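Cytochrome c' (PDB 1MQV) is of unknown exact function but carries a covalently bound, high-spin, five-coordinate heme c and probably serves in bacterial electron transfer. Local coordinates at residues V4-R8 with L54-S59; K75-D79 with C116-F120; I11-M15 with D47-L51; A66-I71 with D119-K123. The protein carries 3 engineered substitutions. All coordinates share one frame. Residues are numbered along the deposited sequence.

Contact 1 of 4, residues V4-R8 with L54-S59; sequences VIAQR and LFPADS. With HEC (heme c), chain C.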
# COMPACT_ATOMS: atom_id res chain seq x y z
N VAL A 4 -5.38 10.47 13.90
CA VAL A 4 -4.49 9.70 13.04
C VAL A 4 -5.25 8.58 12.36
O VAL A 4 -4.82 8.11 11.31
CB VAL A 4 -3.35 9.01 13.81
CG1 VAL A 4 -2.31 10.02 14.22
CG2 VAL A 4 -3.94 8.30 15.04
N ILE A 5 -6.35 8.12 12.96
CA ILE A 5 -7.11 7.02 12.35
C ILE A 5 -7.73 7.58 11.09
O ILE A 5 -7.77 6.93 10.06
CB ILE A 5 -8.21 6.45 13.31
CG1 ILE A 5 -7.56 5.47 14.29
CG2 ILE A 5 -9.26 5.63 12.55
CD1 ILE A 5 -8.45 5.10 15.45
N ALA A 6 -8.20 8.82 11.15
CA ALA A 6 -8.79 9.38 9.95
C ALA A 6 -7.70 9.66 8.93
O ALA A 6 -7.90 9.46 7.72
CB ALA A 6 -9.55 10.67 10.29
N GLN A 7 -6.53 10.09 9.38
CA GLN A 7 -5.46 10.39 8.45
C GLN A 7 -5.00 9.17 7.70
O GLN A 7 -4.84 9.20 6.47
CB GLN A 7 -4.22 10.91 9.17
CG GLN A 7 -4.25 12.36 9.54
CD GLN A 7 -3.05 12.72 10.39
OE1 GLN A 7 -3.20 13.03 11.56
NE2 GLN A 7 -1.86 12.65 9.81
N ARG A 8 -4.76 8.10 8.44
CA ARG A 8 -4.23 6.88 7.82
C ARG A 8 -5.26 6.21 6.92
O ARG A 8 -4.90 5.67 5.88
CB ARG A 8 -3.69 5.89 8.89
CG ARG A 8 -4.76 5.20 9.74
CD ARG A 8 -4.20 4.82 11.09
NE ARG A 8 -5.03 3.85 11.79
CZ ARG A 8 -4.86 3.52 13.08
NH1 ARG A 8 -3.89 4.10 13.80
NH2 ARG A 8 -5.64 2.62 13.65
N LEU A 54 1.76 6.81 11.58
CA LEU A 54 0.33 6.96 11.95
C LEU A 54 -0.39 5.85 12.72
O LEU A 54 -1.63 5.77 12.69
CB LEU A 54 -0.45 7.28 10.68
CG LEU A 54 0.04 8.46 9.89
CD1 LEU A 54 -0.83 8.55 8.60
CD2 LEU A 54 -0.16 9.74 10.71
N PHE A 55 0.37 4.95 13.37
CA PHE A 55 -0.24 3.88 14.14
C PHE A 55 0.25 3.89 15.59
O PHE A 55 0.96 3.00 16.03
CB PHE A 55 0.05 2.49 13.49
CG PHE A 55 -0.71 2.26 12.20
CD1 PHE A 55 -0.22 2.79 10.99
CD2 PHE A 55 -1.92 1.58 12.19
CE1 PHE A 55 -0.93 2.64 9.81
CE2 PHE A 55 -2.65 1.42 10.99
CZ PHE A 55 -2.14 1.96 9.80
N PRO A 56 -0.14 4.91 16.37
CA PRO A 56 0.30 4.97 17.77
C PRO A 56 -0.49 4.03 18.68
O PRO A 56 -1.67 3.80 18.46
CB PRO A 56 0.07 6.44 18.14
CG PRO A 56 -1.23 6.76 17.37
CD PRO A 56 -1.07 6.00 16.03
N ALA A 57 0.16 3.49 19.71
CA ALA A 57 -0.55 2.60 20.63
C ALA A 57 -1.75 3.31 21.32
O ALA A 57 -2.73 2.66 21.67
CB ALA A 57 0.43 2.04 21.67
N ASP A 58 -1.69 4.63 21.51
CA ASP A 58 -2.83 5.30 22.16
C ASP A 58 -4.06 5.39 21.25
O ASP A 58 -5.08 5.99 21.59
CB ASP A 58 -2.45 6.70 22.70
CG ASP A 58 -1.90 7.63 21.64
OD1 ASP A 58 -2.39 7.60 20.51
OD2 ASP A 58 -0.97 8.41 21.96
N SER A 59 -3.98 4.78 20.07
CA SER A 59 -5.12 4.78 19.20
C SER A 59 -5.63 3.34 19.05
O SER A 59 -6.51 3.06 18.22
CB SER A 59 -4.74 5.34 17.84
OG SER A 59 -4.68 4.30 16.90
FE HEC C . -3.96 -1.67 3.54
CHA HEC C . -6.62 -0.43 5.19
CHB HEC C . -5.41 -0.79 0.57
CHC HEC C . -1.04 -2.20 1.93
CHD HEC C . -2.26 -2.17 6.60
NA HEC C . -5.72 -0.78 2.98
C1A HEC C . -6.68 -0.34 3.85
C2A HEC C . -7.75 0.22 3.11
C3A HEC C . -7.45 0.10 1.74
C4A HEC C . -6.15 -0.53 1.71
CMA HEC C . -8.18 0.46 0.49
CAA HEC C . -9.05 0.76 3.70
CBA HEC C . -8.88 2.23 4.01
CGA HEC C . -10.22 2.86 4.42
O1A HEC C . -10.82 3.53 3.57
O2A HEC C . -10.64 2.69 5.58
NB HEC C . -3.38 -1.55 1.69
C1B HEC C . -4.12 -1.30 0.55
C2B HEC C . -3.37 -1.55 -0.70
C3B HEC C . -2.15 -1.95 -0.32
C4B HEC C . -2.14 -1.92 1.17
CMB HEC C . -3.98 -1.40 -2.13
CAB HEC C . -1.02 -2.36 -1.16
CBB HEC C . -0.55 -1.60 -2.24
NC HEC C . -2.07 -2.02 4.14
C1C HEC C . -0.96 -2.24 3.33
C2C HEC C . 0.18 -2.61 4.07
C3C HEC C . -0.12 -2.64 5.41
C4C HEC C . -1.57 -2.26 5.41
CMC HEC C . 1.53 -3.12 3.47
CAC HEC C . 0.62 -3.02 6.60
CBC HEC C . 2.09 -2.95 6.56
ND HEC C . -4.32 -1.39 5.53
C1D HEC C . -3.62 -1.74 6.65
C2D HEC C . -4.41 -1.53 7.88
C3D HEC C . -5.62 -1.05 7.45
C4D HEC C . -5.57 -0.94 5.99
CMD HEC C . -3.77 -1.60 9.30
CAD HEC C . -6.80 -0.59 8.43
CBD HEC C . -6.58 0.94 8.60
CGD HEC C . -7.51 1.48 9.68
O1D HEC C . -8.68 1.09 9.62
O2D HEC C . -7.06 2.26 10.55
O HOH W 1 -5.35 1.47 16.16
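A buried arginine ties the start of helix 4-27, the loop after helix 34-50 and the heme together. Its side chain, with chi1 in the p well, runs back toward the start of its own helix, where the loop lies. Arg-8 NE donates to HEC O2D at 2.9 Å, while Arg-8 NH1 reaches Leu-54 O at 3.0 Å and Ser-59 OG at 3.2 Å. A water carries the network further, accepting from Arg-8 NH2 at 2.8 Å and donating to Ser-59 O at 2.8 Å. The guanidinium charge is thus met by a heme propionate and spread over neutral loop oxygens. The aliphatic part of the same side chain is used as well: Arg-8 CD lies over the face of the Phe-55 ring, 3.9 Å from its centroid, a CH-pi contact. Phe-55 in turn brings CE2 to 3.6 Å from the heme methyl CMD. Around this polar centre the helix start packs on the loop through Val-4, whose CG2 sits 3.8 Å from Pro-56 CD and whose CG1 is 4.1 Å from Leu-54 CD2. The loop turns back in a short 3-10 segment, with Ser-59 N hydrogen-bonded to Pro-56 O at 3.0 Å. Thr-65 adds further hydrogen bonds, to Arg-8 NH2 and to the heme. Together these residues form the edge of the heme pocket that holds one propionate in the cytochrome c' four-helix bundle.

Contact 2 of 4, residues K75-D79 with C116-F120; sequences KAKFD and CHDDF. With HEC (heme c), chain C.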
# COMPACT_ATOMS: atom_id res chain seq x y z
N LYS A 75 5.28 -4.58 16.27
CA LYS A 75 5.41 -3.31 15.56
C LYS A 75 6.56 -3.21 14.59
O LYS A 75 6.39 -2.62 13.55
CB LYS A 75 5.46 -2.12 16.53
CG LYS A 75 5.15 -0.76 15.85
CD LYS A 75 3.68 -0.67 15.43
CE LYS A 75 3.35 0.64 14.67
NZ LYS A 75 4.06 1.84 15.19
N ALA A 76 7.71 -3.79 14.94
CA ALA A 76 8.87 -3.71 14.03
C ALA A 76 8.53 -4.40 12.71
O ALA A 76 8.84 -3.88 11.63
CB ALA A 76 10.08 -4.38 14.66
N LYS A 77 7.90 -5.56 12.79
CA LYS A 77 7.49 -6.29 11.60
C LYS A 77 6.49 -5.50 10.80
O LYS A 77 6.60 -5.42 9.57
CB LYS A 77 6.91 -7.65 11.99
CG LYS A 77 6.25 -8.44 10.84
CD LYS A 77 5.61 -9.72 11.38
CE LYS A 77 4.81 -10.44 10.31
NZ LYS A 77 4.03 -11.56 10.92
N PHE A 78 5.50 -4.90 11.48
CA PHE A 78 4.47 -4.11 10.79
C PHE A 78 5.13 -2.94 10.07
O PHE A 78 4.89 -2.76 8.86
CB PHE A 78 3.41 -3.65 11.83
CG PHE A 78 2.39 -2.68 11.31
CD1 PHE A 78 1.25 -3.14 10.64
CD2 PHE A 78 2.51 -1.32 11.58
CE1 PHE A 78 0.24 -2.25 10.26
CE2 PHE A 78 1.50 -0.42 11.21
CZ PHE A 78 0.36 -0.89 10.55
N ASP A 79 5.97 -2.15 10.77
CA ASP A 79 6.66 -1.00 10.18
C ASP A 79 7.49 -1.41 8.95
O ASP A 79 7.49 -0.74 7.92
CB ASP A 79 7.65 -0.36 11.15
CG ASP A 79 6.97 0.37 12.30
OD1 ASP A 79 5.74 0.59 12.25
OD2 ASP A 79 7.70 0.74 13.23
N CYS A 116 0.13 -7.95 4.64
CA CYS A 116 -0.06 -7.20 5.86
C CYS A 116 -1.51 -7.36 6.31
O CYS A 116 -1.77 -7.55 7.50
CB CYS A 116 0.22 -5.72 5.61
SG CYS A 116 0.03 -4.80 7.08
N HIS A 117 -2.44 -7.27 5.37
CA HIS A 117 -3.86 -7.39 5.75
C HIS A 117 -4.14 -8.70 6.48
O HIS A 117 -4.85 -8.71 7.46
CB HIS A 117 -4.77 -7.23 4.51
CG HIS A 117 -4.68 -5.87 3.88
ND1 HIS A 117 -5.08 -5.61 2.60
CD2 HIS A 117 -4.24 -4.69 4.38
CE1 HIS A 117 -4.91 -4.33 2.32
NE2 HIS A 117 -4.39 -3.74 3.40
N ASP A 118 -3.55 -9.80 6.05
CA ASP A 118 -3.85 -11.04 6.74
C ASP A 118 -3.45 -11.07 8.20
O ASP A 118 -4.07 -11.82 8.96
CB ASP A 118 -3.24 -12.24 6.01
CG ASP A 118 -3.89 -12.49 4.65
OD1 ASP A 118 -5.04 -12.09 4.43
OD2 ASP A 118 -3.24 -13.11 3.79
N ASP A 119 -2.45 -10.28 8.62
CA ASP A 119 -2.05 -10.25 10.01
C ASP A 119 -2.53 -9.07 10.82
O ASP A 119 -2.76 -9.19 12.02
CB ASP A 119 -0.52 -10.26 10.16
CG ASP A 119 0.12 -11.65 9.91
OD1 ASP A 119 -0.52 -12.67 10.23
OD2 ASP A 119 1.28 -11.72 9.41
N PHE A 120 -2.74 -7.94 10.16
CA PHE A 120 -2.99 -6.70 10.89
C PHE A 120 -4.25 -5.89 10.57
O PHE A 120 -4.40 -4.81 11.13
CB PHE A 120 -1.76 -5.82 10.67
CG PHE A 120 -0.47 -6.47 11.08
CD1 PHE A 120 -0.21 -6.73 12.42
CD2 PHE A 120 0.51 -6.83 10.13
CE1 PHE A 120 1.01 -7.32 12.83
CE2 PHE A 120 1.72 -7.41 10.54
CZ PHE A 120 1.97 -7.66 11.90
FE HEC C . -3.96 -1.67 3.54
CHA HEC C . -6.62 -0.43 5.19
CHB HEC C . -5.41 -0.79 0.57
CHC HEC C . -1.04 -2.20 1.93
CHD HEC C . -2.26 -2.17 6.60
NA HEC C . -5.72 -0.78 2.98
C1A HEC C . -6.68 -0.34 3.85
C2A HEC C . -7.75 0.22 3.11
C3A HEC C . -7.45 0.10 1.74
C4A HEC C . -6.15 -0.53 1.71
CMA HEC C . -8.18 0.46 0.49
CAA HEC C . -9.05 0.76 3.70
CBA HEC C . -8.88 2.23 4.01
CGA HEC C . -10.22 2.86 4.42
O1A HEC C . -10.82 3.53 3.57
O2A HEC C . -10.64 2.69 5.58
NB HEC C . -3.38 -1.55 1.69
C1B HEC C . -4.12 -1.30 0.55
C2B HEC C . -3.37 -1.55 -0.70
C3B HEC C . -2.15 -1.95 -0.32
C4B HEC C . -2.14 -1.92 1.17
CMB HEC C . -3.98 -1.40 -2.13
CAB HEC C . -1.02 -2.36 -1.16
CBB HEC C . -0.55 -1.60 -2.24
NC HEC C . -2.07 -2.02 4.14
C1C HEC C . -0.96 -2.24 3.33
C2C HEC C . 0.18 -2.61 4.07
C3C HEC C . -0.12 -2.64 5.41
C4C HEC C . -1.57 -2.26 5.41
CMC HEC C . 1.53 -3.12 3.47
CAC HEC C . 0.62 -3.02 6.60
CBC HEC C . 2.09 -2.95 6.56
ND HEC C . -4.32 -1.39 5.53
C1D HEC C . -3.62 -1.74 6.65
C2D HEC C . -4.41 -1.53 7.88
C3D HEC C . -5.62 -1.05 7.45
C4D HEC C . -5.57 -0.94 5.99
CMD HEC C . -3.77 -1.60 9.30
CAD HEC C . -6.80 -0.59 8.43
CBD HEC C . -6.58 0.94 8.60
CGD HEC C . -7.51 1.48 9.68
O1D HEC C . -8.68 1.09 9.62
O2D HEC C . -7.06 2.26 10.55
O HOH W 2 3.38 -13.09 9.14
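Aromatic packing fills the middle of this contact. Phe-78, on helix 75-95, turns its ring edge toward the face of Phe-120, on helix 99-120, in a T-shaped pair with centroids 5.3 Å apart and planes at 76°; Phe-78 CD1 comes within 3.8 Å of Phe-120 CG. Phe-55 and Phe-82 also meet Phe-78 edge to face, making a larger aromatic cluster. Sulfur joins in: Cys-116 SG lies 4.1 Å from Phe-78 CE1, an oblique sulfur-aromatic contact. The two segments run nearly antiparallel, at 154° with axes 11.6 Å apart, which fits large rings between helices of the four-helix bundle. Covalent and metal bonds follow from the c-type CXXCH motif, with Cys-113 the other thioether cysteine: Cys-116 SG is bonded to HEC CAC at 1.9 Å, and His-117 NE2 binds the iron, HEC FE, at 2.1 Å as axial ligand. Charge is kept to the solvent side, where the extended Lys-77 passes the edge of the Phe-120 ring, its CD 4.2 Å from Phe-120 CZ, and its NZ makes a 3.1 Å salt bridge with Asp-119 OD2. A water also links the pair, accepting from Lys-77 NZ at 2.4 Å and donating to Asp-119 OD2 at 2.5 Å.

Contact 3 of 4, residues I11-M15 with D47-L51; sequences ILKQM and DSKKL. With HEC (heme c), chain C.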
# COMPACT_ATOMS: atom_id res chain seq x y z
N ILE A 11 -5.12 8.00 3.59
CA ILE A 11 -3.93 7.63 2.80
C ILE A 11 -4.10 6.20 2.23
O ILE A 11 -3.75 5.95 1.08
CB ILE A 11 -2.66 7.70 3.65
CG1 ILE A 11 -2.30 9.16 3.95
CG2 ILE A 11 -1.49 6.96 2.92
CD1 ILE A 11 -1.34 9.30 5.14
N LEU A 12 -4.63 5.27 3.02
CA LEU A 12 -4.79 3.89 2.53
C LEU A 12 -5.89 3.85 1.48
O LEU A 12 -5.84 3.04 0.56
CB LEU A 12 -5.08 2.91 3.68
CG LEU A 12 -3.90 2.74 4.62
CD1 LEU A 12 -4.39 2.34 6.01
CD2 LEU A 12 -2.95 1.61 4.02
N LYS A 13 -6.88 4.73 1.59
CA LYS A 13 -7.93 4.78 0.58
C LYS A 13 -7.28 5.21 -0.74
O LYS A 13 -7.59 4.65 -1.81
CB LYS A 13 -9.05 5.76 1.00
CG LYS A 13 -10.14 5.94 -0.04
CD LYS A 13 -11.32 6.71 0.58
CE LYS A 13 -12.30 7.19 -0.48
NZ LYS A 13 -12.71 6.11 -1.41
N GLN A 14 -6.39 6.20 -0.67
CA GLN A 14 -5.67 6.66 -1.87
C GLN A 14 -4.84 5.49 -2.43
O GLN A 14 -4.78 5.31 -3.66
CB GLN A 14 -4.67 7.81 -1.58
CG GLN A 14 -5.19 9.02 -0.82
CD GLN A 14 -4.04 9.90 -0.34
OE1 GLN A 14 -4.11 10.52 0.74
NE2 GLN A 14 -2.97 9.98 -1.13
N MET A 15 -4.21 4.71 -1.56
CA MET A 15 -3.40 3.59 -2.05
C MET A 15 -4.31 2.64 -2.82
O MET A 15 -3.95 2.18 -3.91
CB MET A 15 -2.71 2.84 -0.89
CG MET A 15 -1.35 3.37 -0.49
SD MET A 15 -0.08 2.04 -0.35
CE MET A 15 -0.34 1.62 1.28
N ASP A 47 2.96 6.86 0.03
CA ASP A 47 1.99 6.55 1.10
C ASP A 47 2.63 5.61 2.09
O ASP A 47 2.47 5.75 3.30
CB ASP A 47 0.72 5.91 0.55
CG ASP A 47 -0.07 6.85 -0.36
OD1 ASP A 47 0.15 8.08 -0.30
OD2 ASP A 47 -0.91 6.36 -1.13
N SER A 48 3.41 4.65 1.58
CA SER A 48 4.06 3.69 2.46
C SER A 48 5.16 4.32 3.33
O SER A 48 5.58 3.73 4.34
CB SER A 48 4.64 2.53 1.60
OG SER A 48 3.58 1.85 0.94
N LYS A 49 5.66 5.49 2.93
CA LYS A 49 6.69 6.14 3.73
C LYS A 49 6.03 7.03 4.79
O LYS A 49 6.65 7.38 5.79
CB LYS A 49 7.60 6.95 2.84
CG LYS A 49 8.53 6.10 2.02
CD LYS A 49 9.20 6.95 0.94
CE LYS A 49 10.43 6.23 0.41
NZ LYS A 49 10.95 7.01 -0.75
N LYS A 50 4.77 7.36 4.58
CA LYS A 50 4.04 8.20 5.52
C LYS A 50 3.34 7.37 6.58
O LYS A 50 3.29 7.78 7.74
CB LYS A 50 3.00 9.03 4.77
CG LYS A 50 3.58 10.11 3.88
CD LYS A 50 2.45 10.88 3.21
CE LYS A 50 3.00 11.78 2.11
NZ LYS A 50 1.95 12.48 1.31
N LEU A 51 2.80 6.20 6.20
CA LEU A 51 2.04 5.37 7.13
C LEU A 51 2.69 4.91 8.45
O LEU A 51 2.00 4.80 9.46
CB LEU A 51 1.40 4.16 6.37
CG LEU A 51 0.27 4.68 5.42
CD1 LEU A 51 0.03 3.75 4.21
CD2 LEU A 51 -1.03 4.92 6.23
FE HEC C . -3.96 -1.67 3.54
CHA HEC C . -6.62 -0.43 5.19
CHB HEC C . -5.41 -0.79 0.57
CHC HEC C . -1.04 -2.20 1.93
CHD HEC C . -2.26 -2.17 6.60
NA HEC C . -5.72 -0.78 2.98
C1A HEC C . -6.68 -0.34 3.85
C2A HEC C . -7.75 0.22 3.11
C3A HEC C . -7.45 0.10 1.74
C4A HEC C . -6.15 -0.53 1.71
CMA HEC C . -8.18 0.46 0.49
CAA HEC C . -9.05 0.76 3.70
CBA HEC C . -8.88 2.23 4.01
CGA HEC C . -10.22 2.86 4.42
O1A HEC C . -10.82 3.53 3.57
O2A HEC C . -10.64 2.69 5.58
NB HEC C . -3.38 -1.55 1.69
C1B HEC C . -4.12 -1.30 0.55
C2B HEC C . -3.37 -1.55 -0.70
C3B HEC C . -2.15 -1.95 -0.32
C4B HEC C . -2.14 -1.92 1.17
CMB HEC C . -3.98 -1.40 -2.13
CAB HEC C . -1.02 -2.36 -1.16
CBB HEC C . -0.55 -1.60 -2.24
NC HEC C . -2.07 -2.02 4.14
C1C HEC C . -0.96 -2.24 3.33
C2C HEC C . 0.18 -2.61 4.07
C3C HEC C . -0.12 -2.64 5.41
C4C HEC C . -1.57 -2.26 5.41
CMC HEC C . 1.53 -3.12 3.47
CAC HEC C . 0.62 -3.02 6.60
CBC HEC C . 2.09 -2.95 6.56
ND HEC C . -4.32 -1.39 5.53
C1D HEC C . -3.62 -1.74 6.65
C2D HEC C . -4.41 -1.53 7.88
C3D HEC C . -5.62 -1.05 7.45
C4D HEC C . -5.57 -0.94 5.99
CMD HEC C . -3.77 -1.60 9.30
CAD HEC C . -6.80 -0.59 8.43
CBD HEC C . -6.58 0.94 8.60
CGD HEC C . -7.51 1.48 9.68
O1D HEC C . -8.68 1.09 9.62
O2D HEC C . -7.06 2.26 10.55
O HOH W 3 -2.00 7.71 -2.96
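Ile-11 begins the contact by pressing its CG2 against Asp-47 CB at 3.4 Å and Leu-51 CD1 at 3.8 Å, with its CD1 reaching the aliphatic base of Lys-50. One residue on, Leu-12 looks two ways. Its CD2 meets Leu-51 CD1 at 3.7 Å and also stands 3.5 Å from the iron, HEC FE, on the side opposite the axial ligand His-117. Lys-13 faces away from 47-51 and brushes a propionate instead, its CB 3.8 Å from HEC O1A. Gln-14 supplies the polar outer edge: a water accepts from Gln-14 NE2 at 3.1 Å and donates to Asp-47 OD2 at 2.5 Å, linking the side chains across the helices. Met-15 closes the turn, its CG 3.1 Å from Asp-47 OD2 and its CE wedged between Leu-51 CD1 at 3.6 Å and the heme, 3.9 Å from HEC CHC. Behind it, Leu-85 of helix 75-95 packs on Met-15 and Ser-48. These are two antiparallel neighbours in the four-helix bundle, and no direct hydrogen bond joins 11-15 to 47-51. With Leu-12 offering hydrocarbon where a sixth ligand would sit, the apolar packing is consistent with the five-coordinate, high-spin heme of cytochromes c'.

Contact 4 of 4, residues A66-I71 with D119-K123; sequences AALPKI and DFRAK. With HEC (heme c), chain C.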
# COMPACT_ATOMS: atom_id res chain seq x y z
N ALA A 66 -9.91 -0.45 11.47
CA ALA A 66 -9.86 -1.87 11.22
C ALA A 66 -8.47 -2.40 11.56
O ALA A 66 -8.17 -3.54 11.30
CB ALA A 66 -10.18 -2.16 9.75
N ALA A 67 -7.62 -1.55 12.11
CA ALA A 67 -6.29 -1.99 12.53
C ALA A 67 -6.43 -2.94 13.71
O ALA A 67 -7.13 -2.64 14.67
CB ALA A 67 -5.48 -0.80 12.91
N LEU A 68 -5.76 -4.08 13.64
CA LEU A 68 -5.83 -5.06 14.72
C LEU A 68 -4.83 -4.78 15.84
O LEU A 68 -3.74 -4.25 15.60
CB LEU A 68 -5.60 -6.49 14.16
CG LEU A 68 -6.59 -6.94 13.07
CD1 LEU A 68 -6.20 -8.33 12.55
CD2 LEU A 68 -8.03 -6.95 13.65
N PRO A 69 -5.17 -5.14 17.09
CA PRO A 69 -4.23 -4.88 18.17
C PRO A 69 -2.88 -5.58 18.00
O PRO A 69 -1.88 -5.12 18.56
CB PRO A 69 -4.98 -5.38 19.41
CG PRO A 69 -6.43 -5.18 19.04
CD PRO A 69 -6.45 -5.67 17.61
N LYS A 70 -2.86 -6.65 17.21
CA LYS A 70 -1.65 -7.43 16.96
C LYS A 70 -0.51 -6.52 16.50
O LYS A 70 0.67 -6.79 16.76
CB LYS A 70 -1.93 -8.50 15.91
CG LYS A 70 -0.74 -9.47 15.66
CD LYS A 70 -1.12 -10.61 14.72
CE LYS A 70 0.07 -11.51 14.39
NZ LYS A 70 0.61 -12.22 15.58
N ILE A 71 -0.86 -5.43 15.84
CA ILE A 71 0.13 -4.48 15.37
C ILE A 71 1.11 -4.07 16.46
O ILE A 71 2.32 -4.02 16.25
CB ILE A 71 -0.58 -3.22 14.85
CG1 ILE A 71 -1.35 -3.60 13.57
CG2 ILE A 71 0.45 -2.06 14.69
CD1 ILE A 71 -2.29 -2.52 13.05
N ASP A 119 -2.45 -10.28 8.62
CA ASP A 119 -2.05 -10.25 10.01
C ASP A 119 -2.53 -9.07 10.82
O ASP A 119 -2.76 -9.19 12.02
CB ASP A 119 -0.52 -10.26 10.16
CG ASP A 119 0.12 -11.65 9.91
OD1 ASP A 119 -0.52 -12.67 10.23
OD2 ASP A 119 1.28 -11.72 9.41
N PHE A 120 -2.74 -7.94 10.16
CA PHE A 120 -2.99 -6.70 10.89
C PHE A 120 -4.25 -5.89 10.57
O PHE A 120 -4.40 -4.81 11.13
CB PHE A 120 -1.76 -5.82 10.67
CG PHE A 120 -0.47 -6.47 11.08
CD1 PHE A 120 -0.21 -6.73 12.42
CD2 PHE A 120 0.51 -6.83 10.13
CE1 PHE A 120 1.01 -7.32 12.83
CE2 PHE A 120 1.72 -7.41 10.54
CZ PHE A 120 1.97 -7.66 11.90
N ARG A 121 -5.11 -6.41 9.69
CA ARG A 121 -6.34 -5.73 9.31
C ARG A 121 -7.55 -6.61 9.58
O ARG A 121 -7.52 -7.80 9.36
CB ARG A 121 -6.30 -5.36 7.82
CG ARG A 121 -7.48 -4.49 7.35
CD ARG A 121 -7.54 -4.49 5.81
NE ARG A 121 -8.67 -3.72 5.33
CZ ARG A 121 -8.77 -3.24 4.10
NH1 ARG A 121 -7.79 -3.46 3.24
NH2 ARG A 121 -9.84 -2.55 3.72
N ALA A 122 -8.62 -6.02 10.10
CA ALA A 122 -9.83 -6.81 10.34
C ALA A 122 -10.41 -7.33 9.01
O ALA A 122 -10.34 -6.66 7.97
CB ALA A 122 -10.86 -5.95 11.09
N LYS A 123 -10.99 -8.53 9.07
CA LYS A 123 -11.59 -9.22 7.92
C LYS A 123 -13.11 -9.17 7.87
O LYS A 123 -13.66 -8.91 6.77
CB LYS A 123 -11.15 -10.68 7.92
CG LYS A 123 -9.66 -10.85 7.89
CD LYS A 123 -9.28 -12.30 7.71
CE LYS A 123 -8.03 -12.38 6.85
NZ LYS A 123 -7.55 -13.76 6.65
FE HEC C . -3.96 -1.67 3.54
CHA HEC C . -6.62 -0.43 5.19
CHB HEC C . -5.41 -0.79 0.57
CHC HEC C . -1.04 -2.20 1.93
CHD HEC C . -2.26 -2.17 6.60
NA HEC C . -5.72 -0.78 2.98
C1A HEC C . -6.68 -0.34 3.85
C2A HEC C . -7.75 0.22 3.11
C3A HEC C . -7.45 0.10 1.74
C4A HEC C . -6.15 -0.53 1.71
CMA HEC C . -8.18 0.46 0.49
CAA HEC C . -9.05 0.76 3.70
CBA HEC C . -8.88 2.23 4.01
CGA HEC C . -10.22 2.86 4.42
O1A HEC C . -10.82 3.53 3.57
O2A HEC C . -10.64 2.69 5.58
NB HEC C . -3.38 -1.55 1.69
C1B HEC C . -4.12 -1.30 0.55
C2B HEC C . -3.37 -1.55 -0.70
C3B HEC C . -2.15 -1.95 -0.32
C4B HEC C . -2.14 -1.92 1.17
CMB HEC C . -3.98 -1.40 -2.13
CAB HEC C . -1.02 -2.36 -1.16
CBB HEC C . -0.55 -1.60 -2.24
NC HEC C . -2.07 -2.02 4.14
C1C HEC C . -0.96 -2.24 3.33
C2C HEC C . 0.18 -2.61 4.07
C3C HEC C . -0.12 -2.64 5.41
C4C HEC C . -1.57 -2.26 5.41
CMC HEC C . 1.53 -3.12 3.47
CAC HEC C . 0.62 -3.02 6.60
CBC HEC C . 2.09 -2.95 6.56
ND HEC C . -4.32 -1.39 5.53
C1D HEC C . -3.62 -1.74 6.65
C2D HEC C . -4.41 -1.53 7.88
C3D HEC C . -5.62 -1.05 7.45
C4D HEC C . -5.57 -0.94 5.99
CMD HEC C . -3.77 -1.60 9.30
CAD HEC C . -6.80 -0.59 8.43
CBD HEC C . -6.58 0.94 8.60
CGD HEC C . -7.51 1.48 9.68
O1D HEC C . -8.68 1.09 9.62
O2D HEC C . -7.06 2.26 10.55
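Asp-119, near the end of its helix, meets the loop chiefly through its backbone: Asp-119 O lies 3.5 Å from Lys-70 CD and 3.6 Å from Leu-68 CD1, while its carboxylate pairs with Lys-77. Phe-120 follows, its ring packed against Ile-71, with CD1 3.5 Å from Ile-71 CG1, and its carbonyl accepting from the backbone, Leu-68 N to Phe-120 O at 2.9 Å. At Arg-121 the chain leaves helical geometry and extends. Here Arg-121 and Ala-67 form the non-hydrogen-bonded pair of a single antiparallel beta bridge, CA to CA 4.9 Å, an isolated scrap of sheet pairing in a protein that is otherwise a four-helix bundle. It fastens the end of helix 99-120 to the loop ahead of helix 75-95. From a CA-to-CB bond aimed away from that loop, Arg-121 lays one guanidinium face on the porphyrin, its NH1 3.4 Å from HEC C1A, on the same side of the heme as His-117. Ala-122 N completes the bridge with a 2.8 Å hydrogen bond to Ala-66 O, and Ala-122 CB touches Leu-68 CD2 at 3.9 Å and Ala-66 CB at 4.1 Å. Ala-66 N, meanwhile, donates to the propionate oxygen HEC O1D at 2.7 Å.

All four contacts touch the heme. Contact 3 lies deepest, its centre about 6 Å from that of the chain, and is mainly apolar; contact 2 is also buried, yet farther out, and joins rings to covalent and metal bonds with a salt bridge at its outer edge. Contacts 1 and 4, only partly buried, their centres about 16 and 15 Å from the chain's, bring in the loop between helices 34-50 and 75-95 and rely on hydrogen bonds, through a side chain in contact 1 and backbone in contact 4. Helix 4-27 serves contacts 1 and 3, helix 99-120 contacts 2 and 4, which share Asp-119 and Phe-120. Phe-55 of contact 1 packs on both Phe-78 and Ala-67.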